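Local coordinates for protein UDP-4-amino-4,6-dideoxy-N-acetyl-beta-L-altrosamine transaminase (PDB 2FNU) that transfers an amino group to a UDP-linked 4-keto sugar, using pyridoxal phosphate, in the second step of pseudaminic acid biosynthesis for flagellin modification in Helicobacter pylori, at residues B[36-41]-B[206-211]. Numbering follows the deposited sequence.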
loop_
_atom_site.group_PDB
_atom_site.type_symbol
_atom_site.label_atom_id
_atom_site.label_comp_id
_atom_site.label_asym_id
_atom_site.label_seq_id
_atom_site.Cartn_x
_atom_site.Cartn_y
_atom_site.Cartn_z
ATOM N N LEU B 36 -4.322 -7.450 16.753
ATOM C CA LEU B 36 -4.668 -6.755 17.984
ATOM C C LEU B 36 -5.234 -5.368 17.688
ATOM O O LEU B 36 -6.167 -4.907 18.351
ATOM C CB LEU B 36 -3.442 -6.633 18.883
ATOM C CG LEU B 36 -2.925 -7.892 19.575
ATOM C CD1 LEU B 36 -1.574 -7.604 20.197
ATOM C CD2 LEU B 36 -3.939 -8.354 20.640
ATOM N N PHE B 37 -4.656 -4.693 16.700
ATOM C CA PHE B 37 -5.135 -3.358 16.307
ATOM C C PHE B 37 -6.561 -3.431 15.757
ATOM O O PHE B 37 -7.420 -2.623 16.125
ATOM C CB PHE B 37 -4.148 -2.762 15.293
ATOM C CG PHE B 37 -4.421 -1.309 14.896
ATOM C CD1 PHE B 37 -5.093 -0.402 15.732
ATOM C CD2 PHE B 37 -3.948 -0.848 13.673
ATOM C CE1 PHE B 37 -5.290 0.930 15.317
ATOM C CE2 PHE B 37 -4.136 0.456 13.263
ATOM C CZ PHE B 37 -4.816 1.349 14.062
ATOM N N GLU B 38 -6.813 -4.411 14.896
ATOM C CA GLU B 38 -8.155 -4.642 14.371
ATOM C C GLU B 38 -9.156 -4.927 15.506
ATOM O O GLU B 38 -10.257 -4.365 15.519
ATOM C CB GLU B 38 -8.115 -5.778 13.349
ATOM C CG GLU B 38 -7.425 -5.319 12.063
ATOM C CD GLU B 38 -7.092 -6.455 11.105
ATOM O OE1 GLU B 38 -6.642 -6.137 9.980
ATOM O OE2 GLU B 38 -7.290 -7.652 11.447
ATOM N N GLU B 39 -8.776 -5.793 16.447
ATOM C CA GLU B 39 -9.636 -6.090 17.599
ATOM C C GLU B 39 -9.886 -4.841 18.435
ATOM O O GLU B 39 -11.017 -4.612 18.887
ATOM C CB GLU B 39 -9.014 -7.192 18.460
ATOM C CG GLU B 39 -9.089 -8.561 17.777
ATOM C CD GLU B 39 -8.153 -9.615 18.356
ATOM O OE1 GLU B 39 -8.130 -10.727 17.790
ATOM O OE2 GLU B 39 -7.447 -9.347 19.352
ATOM N N ALA B 40 -8.844 -4.031 18.634
ATOM C CA ALA B 40 -8.999 -2.811 19.415
ATOM C C ALA B 40 -9.934 -1.812 18.720
ATOM O O ALA B 40 -10.718 -1.098 19.364
ATOM C CB ALA B 40 -7.635 -2.201 19.724
ATOM N N LEU B 41 -9.863 -1.757 17.390
ATOM C CA LEU B 41 -10.785 -0.898 16.647
ATOM C C LEU B 41 -12.233 -1.367 16.815
ATOM O O LEU B 41 -13.141 -0.546 16.957
ATOM C CB LEU B 41 -10.413 -0.836 15.156
ATOM C CG LEU B 41 -9.141 -0.027 14.841
ATOM C CD1 LEU B 41 -8.627 -0.387 13.438
ATOM C CD2 LEU B 41 -9.409 1.489 14.953
ATOM N N LEU B 206 -9.299 -11.258 1.898
ATOM C CA LEU B 206 -8.555 -11.937 0.837
ATOM C C LEU B 206 -8.002 -10.935 -0.185
ATOM O O LEU B 206 -6.857 -11.082 -0.652
ATOM C CB LEU B 206 -9.432 -12.978 0.150
ATOM C CG LEU B 206 -9.769 -14.173 1.035
ATOM C CD1 LEU B 206 -10.983 -14.871 0.469
ATOM C CD2 LEU B 206 -8.554 -15.116 1.113
ATOM N N PHE B 207 -8.807 -9.922 -0.518
ATOM C CA PHE B 207 -8.402 -8.929 -1.539
ATOM C C PHE B 207 -7.169 -8.159 -1.092
ATOM O O PHE B 207 -6.347 -7.741 -1.927
ATOM C CB PHE B 207 -9.560 -7.975 -1.785
ATOM C CG PHE B 207 -9.388 -7.058 -2.974
ATOM C CD1 PHE B 207 -8.887 -5.756 -2.805
ATOM C CD2 PHE B 207 -9.798 -7.466 -4.251
ATOM C CE1 PHE B 207 -8.790 -4.883 -3.894
ATOM C CE2 PHE B 207 -9.696 -6.615 -5.338
ATOM C CZ PHE B 207 -9.187 -5.322 -5.159
ATOM N N ARG B 208 -7.047 -7.966 0.223
ATOM C CA ARG B 208 -5.911 -7.258 0.820
ATOM C C ARG B 208 -4.577 -8.005 0.665
ATOM O O ARG B 208 -3.507 -7.399 0.727
ATOM C CB ARG B 208 -6.207 -7.009 2.304
ATOM C CG ARG B 208 -5.091 -6.282 3.067
ATOM C CD ARG B 208 -5.432 -6.088 4.553
ATOM N NE ARG B 208 -5.544 -7.390 5.225
ATOM C CZ ARG B 208 -5.873 -7.552 6.503
ATOM N NH1 ARG B 208 -6.103 -6.493 7.293
ATOM N NH2 ARG B 208 -5.946 -8.783 7.000
ATOM N N SER B 209 -4.655 -9.334 0.517
ATOM C CA SER B 209 -3.453 -10.171 0.534
ATOM C C SER B 209 -3.563 -11.321 -0.468
ATOM O O SER B 209 -3.716 -12.505 -0.095
ATOM C CB SER B 209 -3.172 -10.696 1.950
ATOM O OG SER B 209 -1.846 -11.215 2.067
ATOM N N HIS B 210 -3.475 -10.956 -1.746
ATOM C CA HIS B 210 -3.237 -11.902 -2.839
ATOM C C HIS B 210 -4.341 -12.891 -3.191
ATOM O O HIS B 210 -4.139 -13.709 -4.105
ATOM C CB HIS B 210 -1.940 -12.684 -2.578
ATOM C CG HIS B 210 -0.767 -11.798 -2.309
ATOM N ND1 HIS B 210 -0.280 -10.913 -3.251
ATOM C CD2 HIS B 210 0.002 -11.643 -1.204
ATOM C CE1 HIS B 210 0.745 -10.251 -2.732
ATOM N NE2 HIS B 210 0.932 -10.671 -1.490
ATOM N N GLY B 211 -5.473 -12.829 -2.492
ATOM C CA GLY B 211 -6.516 -13.837 -2.700
ATOM C C GLY B 211 -6.151 -15.164 -2.066
ATOM O O GLY B 211 -6.858 -16.171 -2.247
HETATM O O HOH W 1 -6.395 -9.412 9.699
#
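Arg208 and Glu38 reach for each other from opposite directions and meet in a salt bridge, with NH1 of Arg208 giving a hydrogen bond to OE1 of Glu38 at 2.8 Å. The bond is fairly straight (156° at the hydrogen) and arrives nearly head-on to the C-O bond of OE1. Carboxylate and guanidinium lie almost in one plane, 8° apart. A water closes the second side of the pair: it donates to Glu38 OE2 at 2.6 Å and accepts from Arg208 NH2 at 2.8 Å, so one arm of the pair is direct and the other runs through water, which lies in the guanidinium plane. The two side chains bridge 14.0 Å between the CA atoms of Glu38 and Arg208. Glu38 runs extended beyond CG, whereas Arg208 kinks once, at chi3 (64°). What they span is one edge of the seven-stranded sheet in the large domain of this fold-type I, PLP-dependent aminotransferase, joining helix 32-45 to Arg208 on helix 198-208. Strand 49-53, at that edge within this chain, takes part as well: Val52 N donates to Glu38 OE1 and Val52 O accepts from Arg208 NH1, while Leu51 and Phe53 pack against the arginine. Farther out, the backbone of Arg208 is hydrogen-bonded to Phe229, next to Asn228, a probable substrate-binding residue.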